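Local coordinates for 455aa long hypothetical phospho-sugar mutase (Sulfolobus tokodaii, PDB 2F7L), which interconverts glucosamine 6-phosphate and glucosamine 1-phosphate, and the matching galactosamine phosphates, as a magnesium-dependent phosphohexose mutase on the way to UDP-N-acetylhexosamines, at residues 172-184 against 228-242. Sequence-based numbering, arbitrary orientation.
Sequences NYKVLIDPANSVG and VVKTLKVDLGVAHDG
Strands 174-178 and 236-239 run parallel, 14° apart, with Val-175 beside Leu-236 and Ile-177 beside Val-238. They are the two central strands of the mixed four-stranded sheet in alpha/beta/alpha domain II of the phosphohexose mutase. A ladder of backbone bonds joins them, among them Val-238 N to Leu-176 O and Asp-178 N to Val-238 O. At the start of the ladder, Lys-174 N donates to Asp-235 OD2 at 2.7 Å, from above the carboxylate plane. That same OD2 lies at the edge of the Tyr-173 ring, 3.6 Å from CD1. The Lys-174 chain is extended, with CG anti to the backbone N (chi1 -157°). This carries NZ to Leu-232 O, where it donates a hydrogen bond, just past the end of helix 223-231. With an alanine in place of this lysine, Leu-232 O would probably lose the NZ donor, and Val-234 CG2 its contact with CG. Leu-176 points to the face of the sheet covered by helix 223-231, and its CD1 meets Val-228 CG2 at 3.5 Å. Its CB packs on Val-234 CG2. Further on, Asp-178 OD1 accepts from Ala-180 N in an Asx turn, while OD2 forms a salt bridge with Arg-213. Strand 236-239 leads into Asp-241, which probably binds magnesium together with Asp-243 and Asp-245, as in related mutases. Beside this loop, Ala-180 CB rests 3.6 Å from His-240 O.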
ATOM      1  N   ASN A 172     -23.931  -2.961  15.106  1.00 49.19           N
ATOM      2  CA  ASN A 172     -24.525  -3.454  13.868  1.00 48.27           C
ATOM      3  C   ASN A 172     -24.384  -2.400  12.760  1.00 46.53           C
ATOM      4  O   ASN A 172     -25.356  -1.778  12.352  1.00 45.80           O
ATOM      5  CB  ASN A 172     -26.004  -3.760  14.051  1.00 50.64           C
ATOM      6  CG  ASN A 172     -26.624  -4.335  12.794  1.00 53.03           C
ATOM      7  OD1 ASN A 172     -25.940  -5.022  12.020  1.00 54.01           O
ATOM      8  ND2 ASN A 172     -27.917  -4.075  12.583  1.00 53.59           N
ATOM      9  N   TYR A 173     -23.172  -2.206  12.281  1.00 44.60           N
ATOM     10  CA  TYR A 173     -22.928  -1.180  11.279  1.00 42.46           C
ATOM     11  C   TYR A 173     -23.439  -1.571   9.897  1.00 41.77           C
ATOM     12  O   TYR A 173     -23.565  -2.749   9.575  1.00 41.40           O
ATOM     13  CB  TYR A 173     -21.433  -0.897  11.195  1.00 40.96           C
ATOM     14  CG  TYR A 173     -20.912  -0.011  12.297  1.00 39.64           C
ATOM     15  CD1 TYR A 173     -21.494   1.223  12.561  1.00 38.68           C
ATOM     16  CD2 TYR A 173     -19.810  -0.390  13.056  1.00 39.74           C
ATOM     17  CE1 TYR A 173     -20.988   2.059  13.558  1.00 38.21           C
ATOM     18  CE2 TYR A 173     -19.295   0.440  14.056  1.00 39.15           C
ATOM     19  CZ  TYR A 173     -19.890   1.661  14.303  1.00 38.37           C
ATOM     20  OH  TYR A 173     -19.382   2.482  15.280  1.00 37.59           O
ATOM     21  N   LYS A 174     -23.732  -0.562   9.087  1.00 40.91           N
ATOM     22  CA  LYS A 174     -24.203  -0.768   7.724  1.00 40.65           C
ATOM     23  C   LYS A 174     -23.048  -0.291   6.820  1.00 40.26           C
ATOM     24  O   LYS A 174     -22.887   0.911   6.604  1.00 41.51           O
ATOM     25  CB  LYS A 174     -25.462   0.070   7.490  1.00 40.67           C
ATOM     26  CG  LYS A 174     -26.348  -0.447   6.367  1.00 42.56           C
ATOM     27  CD  LYS A 174     -27.378   0.594   5.901  1.00 43.79           C
ATOM     28  CE  LYS A 174     -28.097   0.127   4.613  1.00 45.16           C
ATOM     29  NZ  LYS A 174     -28.944   1.155   3.907  1.00 45.03           N
ATOM     30  N   VAL A 175     -22.248  -1.215   6.290  1.00 38.48           N
ATOM     31  CA  VAL A 175     -21.093  -0.835   5.466  1.00 36.39           C
ATOM     32  C   VAL A 175     -21.137  -1.204   3.994  1.00 35.25           C
ATOM     33  O   VAL A 175     -21.857  -2.117   3.592  1.00 35.42           O
ATOM     34  CB  VAL A 175     -19.754  -1.444   6.032  1.00 36.46           C
ATOM     35  CG1 VAL A 175     -19.480  -0.923   7.432  1.00 36.12           C
ATOM     36  CG2 VAL A 175     -19.815  -2.958   6.041  1.00 35.26           C
ATOM     37  N   LEU A 176     -20.360  -0.483   3.187  1.00 34.05           N
ATOM     38  CA  LEU A 176     -20.250  -0.790   1.750  1.00 32.53           C
ATOM     39  C   LEU A 176     -18.776  -1.092   1.465  1.00 31.50           C
ATOM     40  O   LEU A 176     -17.884  -0.393   1.944  1.00 31.02           O
ATOM     41  CB  LEU A 176     -20.739   0.363   0.866  1.00 31.52           C
ATOM     42  CG  LEU A 176     -20.385   0.159  -0.610  1.00 31.39           C
ATOM     43  CD1 LEU A 176     -21.330   0.873  -1.554  1.00 29.78           C
ATOM     44  CD2 LEU A 176     -18.976   0.684  -0.805  1.00 32.47           C
ATOM     45  N   ILE A 177     -18.536  -2.150   0.697  1.00 30.29           N
ATOM     46  CA  ILE A 177     -17.186  -2.573   0.353  1.00 28.40           C
ATOM     47  C   ILE A 177     -16.965  -2.632  -1.163  1.00 28.28           C
ATOM     48  O   ILE A 177     -17.704  -3.295  -1.893  1.00 26.78           O
ATOM     49  CB  ILE A 177     -16.899  -3.940   0.976  1.00 28.00           C
ATOM     50  CG1 ILE A 177     -16.951  -3.834   2.507  1.00 27.61           C
ATOM     51  CG2 ILE A 177     -15.558  -4.438   0.526  1.00 28.36           C
ATOM     52  CD1 ILE A 177     -16.756  -5.154   3.252  1.00 25.43           C
ATOM     53  N   ASP A 178     -15.946  -1.901  -1.621  1.00 28.91           N
ATOM     54  CA  ASP A 178     -15.579  -1.831  -3.034  1.00 28.91           C
ATOM     55  C   ASP A 178     -14.207  -2.468  -3.216  1.00 28.37           C
ATOM     56  O   ASP A 178     -13.177  -1.789  -3.165  1.00 28.33           O
ATOM     57  CB  ASP A 178     -15.547  -0.369  -3.487  1.00 30.84           C
ATOM     58  CG  ASP A 178     -15.343  -0.212  -5.002  1.00 32.13           C
ATOM     59  OD1 ASP A 178     -15.238  -1.228  -5.719  1.00 31.97           O
ATOM     60  OD2 ASP A 178     -15.295   0.948  -5.472  1.00 33.73           O
ATOM     61  N   PRO A 179     -14.176  -3.800  -3.412  1.00 28.03           N
ATOM     62  CA  PRO A 179     -12.928  -4.540  -3.596  1.00 27.69           C
ATOM     63  C   PRO A 179     -12.354  -4.416  -4.997  1.00 28.10           C
ATOM     64  O   PRO A 179     -11.360  -5.074  -5.329  1.00 28.96           O
ATOM     65  CB  PRO A 179     -13.334  -5.961  -3.249  1.00 26.74           C
ATOM     66  CG  PRO A 179     -14.718  -6.014  -3.735  1.00 25.93           C
ATOM     67  CD  PRO A 179     -15.301  -4.736  -3.251  1.00 26.61           C
ATOM     68  N   ALA A 180     -12.985  -3.583  -5.818  1.00 27.41           N
ATOM     69  CA  ALA A 180     -12.525  -3.342  -7.186  1.00 27.59           C
ATOM     70  C   ALA A 180     -12.458  -4.579  -8.067  1.00 26.95           C
ATOM     71  O   ALA A 180     -11.520  -4.763  -8.832  1.00 26.56           O
ATOM     72  CB  ALA A 180     -11.159  -2.640  -7.166  1.00 27.93           C
ATOM     73  N   ASN A 181     -13.472  -5.419  -7.971  1.00 27.31           N
ATOM     74  CA  ASN A 181     -13.533  -6.632  -8.779  1.00 26.59           C
ATOM     75  C   ASN A 181     -12.377  -7.587  -8.522  1.00 25.99           C
ATOM     76  O   ASN A 181     -12.125  -8.503  -9.311  1.00 25.85           O
ATOM     77  CB  ASN A 181     -13.586  -6.244 -10.242  1.00 26.22           C
ATOM     78  CG  ASN A 181     -14.880  -5.594 -10.594  1.00 27.17           C
ATOM     79  OD1 ASN A 181     -14.925  -4.497 -11.164  1.00 29.07           O
ATOM     80  ND2 ASN A 181     -15.960  -6.268 -10.256  1.00 27.65           N
ATOM     81  N   SER A 182     -11.698  -7.383  -7.401  1.00 24.71           N
ATOM     82  CA  SER A 182     -10.582  -8.219  -7.073  1.00 24.79           C
ATOM     83  C   SER A 182     -10.543  -8.927  -5.712  1.00 26.04           C
ATOM     84  O   SER A 182     -11.429  -8.835  -4.854  1.00 26.00           O
ATOM     85  CB  SER A 182      -9.307  -7.417  -7.262  1.00 25.24           C
ATOM     86  OG  SER A 182      -8.176  -8.229  -7.014  1.00 26.04           O
ATOM     87  N   VAL A 183      -9.449  -9.642  -5.547  1.00 27.36           N
ATOM     88  CA  VAL A 183      -9.134 -10.454  -4.392  1.00 27.65           C
ATOM     89  C   VAL A 183      -9.555  -9.915  -3.008  1.00 27.79           C
ATOM     90  O   VAL A 183      -9.723 -10.677  -2.057  1.00 27.47           O
ATOM     91  CB  VAL A 183      -7.608 -10.793  -4.508  1.00 27.80           C
ATOM     92  CG1 VAL A 183      -6.811 -10.200  -3.363  1.00 28.24           C
ATOM     93  CG2 VAL A 183      -7.429 -12.296  -4.667  1.00 27.18           C
ATOM     94  N   GLY A 184      -9.744  -8.610  -2.888  1.00 28.79           N
ATOM     95  CA  GLY A 184     -10.145  -8.052  -1.602  1.00 29.23           C
ATOM     96  C   GLY A 184     -11.542  -8.508  -1.203  1.00 29.92           C
ATOM     97  O   GLY A 184     -11.916  -8.454  -0.037  1.00 30.19           O
ATOM     98  N   VAL A 228     -23.266   5.663  -4.591  1.00 37.93           N
ATOM     99  CA  VAL A 228     -24.009   4.594  -3.954  1.00 38.17           C
ATOM    100  C   VAL A 228     -23.805   4.571  -2.442  1.00 37.60           C
ATOM    101  O   VAL A 228     -24.691   4.142  -1.710  1.00 36.76           O
ATOM    102  CB  VAL A 228     -23.657   3.200  -4.555  1.00 38.53           C
ATOM    103  CG1 VAL A 228     -23.865   3.212  -6.053  1.00 38.99           C
ATOM    104  CG2 VAL A 228     -22.235   2.844  -4.251  1.00 40.27           C
ATOM    105  N   VAL A 229     -22.648   5.015  -1.963  1.00 37.84           N
ATOM    106  CA  VAL A 229     -22.444   5.045  -0.512  1.00 39.25           C
ATOM    107  C   VAL A 229     -23.592   5.883   0.059  1.00 40.50           C
ATOM    108  O   VAL A 229     -24.333   5.452   0.952  1.00 40.08           O
ATOM    109  CB  VAL A 229     -21.114   5.737  -0.115  1.00 38.57           C
ATOM    110  CG1 VAL A 229     -21.228   6.305   1.282  1.00 38.05           C
ATOM    111  CG2 VAL A 229     -19.971   4.753  -0.165  1.00 38.25           C
ATOM    112  N   LYS A 230     -23.731   7.087  -0.491  1.00 41.83           N
ATOM    113  CA  LYS A 230     -24.764   8.018  -0.069  1.00 42.61           C
ATOM    114  C   LYS A 230     -26.161   7.467  -0.323  1.00 41.62           C
ATOM    115  O   LYS A 230     -26.961   7.362   0.603  1.00 41.88           O
ATOM    116  CB  LYS A 230     -24.597   9.368  -0.784  1.00 44.52           C
ATOM    117  CG  LYS A 230     -25.007  10.562   0.088  1.00 49.15           C
ATOM    118  CD  LYS A 230     -25.059  11.899  -0.673  1.00 51.77           C
ATOM    119  CE  LYS A 230     -23.679  12.330  -1.185  1.00 54.14           C
ATOM    120  NZ  LYS A 230     -23.104  11.426  -2.244  1.00 54.72           N
ATOM    121  N   THR A 231     -26.457   7.093  -1.561  1.00 40.75           N
ATOM    122  CA  THR A 231     -27.789   6.591  -1.862  1.00 41.05           C
ATOM    123  C   THR A 231     -28.242   5.438  -0.969  1.00 41.21           C
ATOM    124  O   THR A 231     -29.437   5.255  -0.768  1.00 41.62           O
ATOM    125  CB  THR A 231     -27.954   6.187  -3.365  1.00 41.13           C
ATOM    126  OG1 THR A 231     -28.410   4.828  -3.452  1.00 41.67           O
ATOM    127  CG2 THR A 231     -26.653   6.378  -4.140  1.00 40.75           C
ATOM    128  N   LEU A 232     -27.297   4.683  -0.416  1.00 41.27           N
ATOM    129  CA  LEU A 232     -27.623   3.565   0.464  1.00 40.86           C
ATOM    130  C   LEU A 232     -27.478   3.907   1.947  1.00 41.14           C
ATOM    131  O   LEU A 232     -27.634   3.028   2.793  1.00 41.19           O
ATOM    132  CB  LEU A 232     -26.724   2.362   0.164  1.00 40.84           C
ATOM    133  CG  LEU A 232     -26.928   1.485  -1.074  1.00 40.49           C
ATOM    134  CD1 LEU A 232     -25.742   0.530  -1.215  1.00 39.15           C
ATOM    135  CD2 LEU A 232     -28.232   0.722  -0.961  1.00 39.77           C
ATOM    136  N   LYS A 233     -27.160   5.158   2.272  1.00 41.16           N
ATOM    137  CA  LYS A 233     -27.010   5.564   3.674  1.00 42.00           C
ATOM    138  C   LYS A 233     -26.236   4.559   4.533  1.00 41.64           C
ATOM    139  O   LYS A 233     -26.731   4.058   5.540  1.00 42.10           O
ATOM    140  CB  LYS A 233     -28.380   5.789   4.292  1.00 43.07           C
ATOM    141  CG  LYS A 233     -29.121   6.906   3.640  1.00 46.31           C
ATOM    142  CD  LYS A 233     -30.623   6.707   3.659  1.00 47.59           C
ATOM    143  CE  LYS A 233     -31.260   7.802   2.812  1.00 49.38           C
ATOM    144  NZ  LYS A 233     -30.698   9.157   3.171  1.00 50.74           N
ATOM    145  N   VAL A 234     -25.013   4.273   4.132  1.00 40.39           N
ATOM    146  CA  VAL A 234     -24.185   3.341   4.852  1.00 39.14           C
ATOM    147  C   VAL A 234     -23.420   4.133   5.912  1.00 38.84           C
ATOM    148  O   VAL A 234     -23.173   5.320   5.729  1.00 38.94           O
ATOM    149  CB  VAL A 234     -23.256   2.656   3.842  1.00 38.96           C
ATOM    150  CG1 VAL A 234     -21.858   2.578   4.361  1.00 39.24           C
ATOM    151  CG2 VAL A 234     -23.791   1.290   3.532  1.00 38.54           C
ATOM    152  N   ASP A 235     -23.067   3.496   7.025  1.00 38.17           N
ATOM    153  CA  ASP A 235     -22.337   4.183   8.092  1.00 38.24           C
ATOM    154  C   ASP A 235     -20.873   4.408   7.719  1.00 38.12           C
ATOM    155  O   ASP A 235     -20.226   5.350   8.187  1.00 37.94           O
ATOM    156  CB  ASP A 235     -22.404   3.381   9.394  1.00 38.51           C
ATOM    157  CG  ASP A 235     -23.818   3.024   9.780  1.00 40.41           C
ATOM    158  OD1 ASP A 235     -24.687   3.914   9.685  1.00 41.47           O
ATOM    159  OD2 ASP A 235     -24.067   1.863  10.183  1.00 41.49           O
ATOM    160  N   LEU A 236     -20.346   3.522   6.885  1.00 37.76           N
ATOM    161  CA  LEU A 236     -18.964   3.627   6.443  1.00 37.01           C
ATOM    162  C   LEU A 236     -18.779   2.821   5.168  1.00 36.96           C
ATOM    163  O   LEU A 236     -19.418   1.778   4.994  1.00 37.59           O
ATOM    164  CB  LEU A 236     -18.020   3.097   7.519  1.00 35.53           C
ATOM    165  CG  LEU A 236     -16.546   3.089   7.139  1.00 34.11           C
ATOM    166  CD1 LEU A 236     -16.098   4.521   6.945  1.00 32.75           C
ATOM    167  CD2 LEU A 236     -15.733   2.401   8.219  1.00 33.38           C
ATOM    168  N   GLY A 237     -17.922   3.315   4.276  1.00 36.01           N
ATOM    169  CA  GLY A 237     -17.644   2.612   3.033  1.00 34.36           C
ATOM    170  C   GLY A 237     -16.145   2.415   2.919  1.00 33.24           C
ATOM    171  O   GLY A 237     -15.382   3.230   3.440  1.00 33.26           O
ATOM    172  N   VAL A 238     -15.708   1.337   2.265  1.00 32.39           N
ATOM    173  CA  VAL A 238     -14.272   1.087   2.086  1.00 31.58           C
ATOM    174  C   VAL A 238     -13.928   0.593   0.706  1.00 30.31           C
ATOM    175  O   VAL A 238     -14.549  -0.332   0.203  1.00 30.05           O
ATOM    176  CB  VAL A 238     -13.715   0.044   3.067  1.00 31.87           C
ATOM    177  CG1 VAL A 238     -12.203   0.053   3.013  1.00 32.37           C
ATOM    178  CG2 VAL A 238     -14.152   0.360   4.452  1.00 33.19           C
ATOM    179  N   ALA A 239     -12.926   1.215   0.099  1.00 30.01           N
ATOM    180  CA  ALA A 239     -12.481   0.810  -1.228  1.00 29.65           C
ATOM    181  C   ALA A 239     -11.008   0.360  -1.209  1.00 29.60           C
ATOM    182  O   ALA A 239     -10.162   0.945  -0.507  1.00 27.91           O
ATOM    183  CB  ALA A 239     -12.689   1.948  -2.206  1.00 29.39           C
ATOM    184  N   HIS A 240     -10.719  -0.702  -1.966  1.00 30.06           N
ATOM    185  CA  HIS A 240      -9.357  -1.243  -2.055  1.00 30.70           C
ATOM    186  C   HIS A 240      -8.851  -1.184  -3.481  1.00 30.92           C
ATOM    187  O   HIS A 240      -9.578  -0.839  -4.413  1.00 30.41           O
ATOM    188  CB  HIS A 240      -9.275  -2.734  -1.653  1.00 29.91           C
ATOM    189  CG  HIS A 240      -9.783  -3.053  -0.276  1.00 30.56           C
ATOM    190  ND1 HIS A 240      -9.315  -2.426   0.863  1.00 30.35           N
ATOM    191  CD2 HIS A 240     -10.657  -4.000   0.146  1.00 28.67           C
ATOM    192  CE1 HIS A 240      -9.876  -2.978   1.924  1.00 29.32           C
ATOM    193  NE2 HIS A 240     -10.691  -3.936   1.517  1.00 28.07           N
ATOM    194  N   ASP A 241      -7.585  -1.568  -3.618  1.00 31.92           N
ATOM    195  CA  ASP A 241      -6.908  -1.660  -4.895  1.00 31.90           C
ATOM    196  C   ASP A 241      -6.849  -3.148  -5.228  1.00 32.68           C
ATOM    197  O   ASP A 241      -7.370  -3.984  -4.486  1.00 33.28           O
ATOM    198  CB  ASP A 241      -5.510  -1.057  -4.806  1.00 31.77           C
ATOM    199  CG  ASP A 241      -4.632  -1.727  -3.765  1.00 32.31           C
ATOM    200  OD1 ASP A 241      -5.112  -2.062  -2.656  1.00 30.62           O
ATOM    201  OD2 ASP A 241      -3.428  -1.892  -4.063  1.00 34.32           O
ATOM    202  N   GLY A 242      -6.221  -3.478  -6.344  1.00 33.41           N
ATOM    203  CA  GLY A 242      -6.145  -4.855  -6.799  1.00 33.73           C
ATOM    204  C   GLY A 242      -5.778  -5.955  -5.830  1.00 34.04           C
ATOM    205  O   GLY A 242      -6.443  -6.979  -5.821  1.00 34.17           O
TER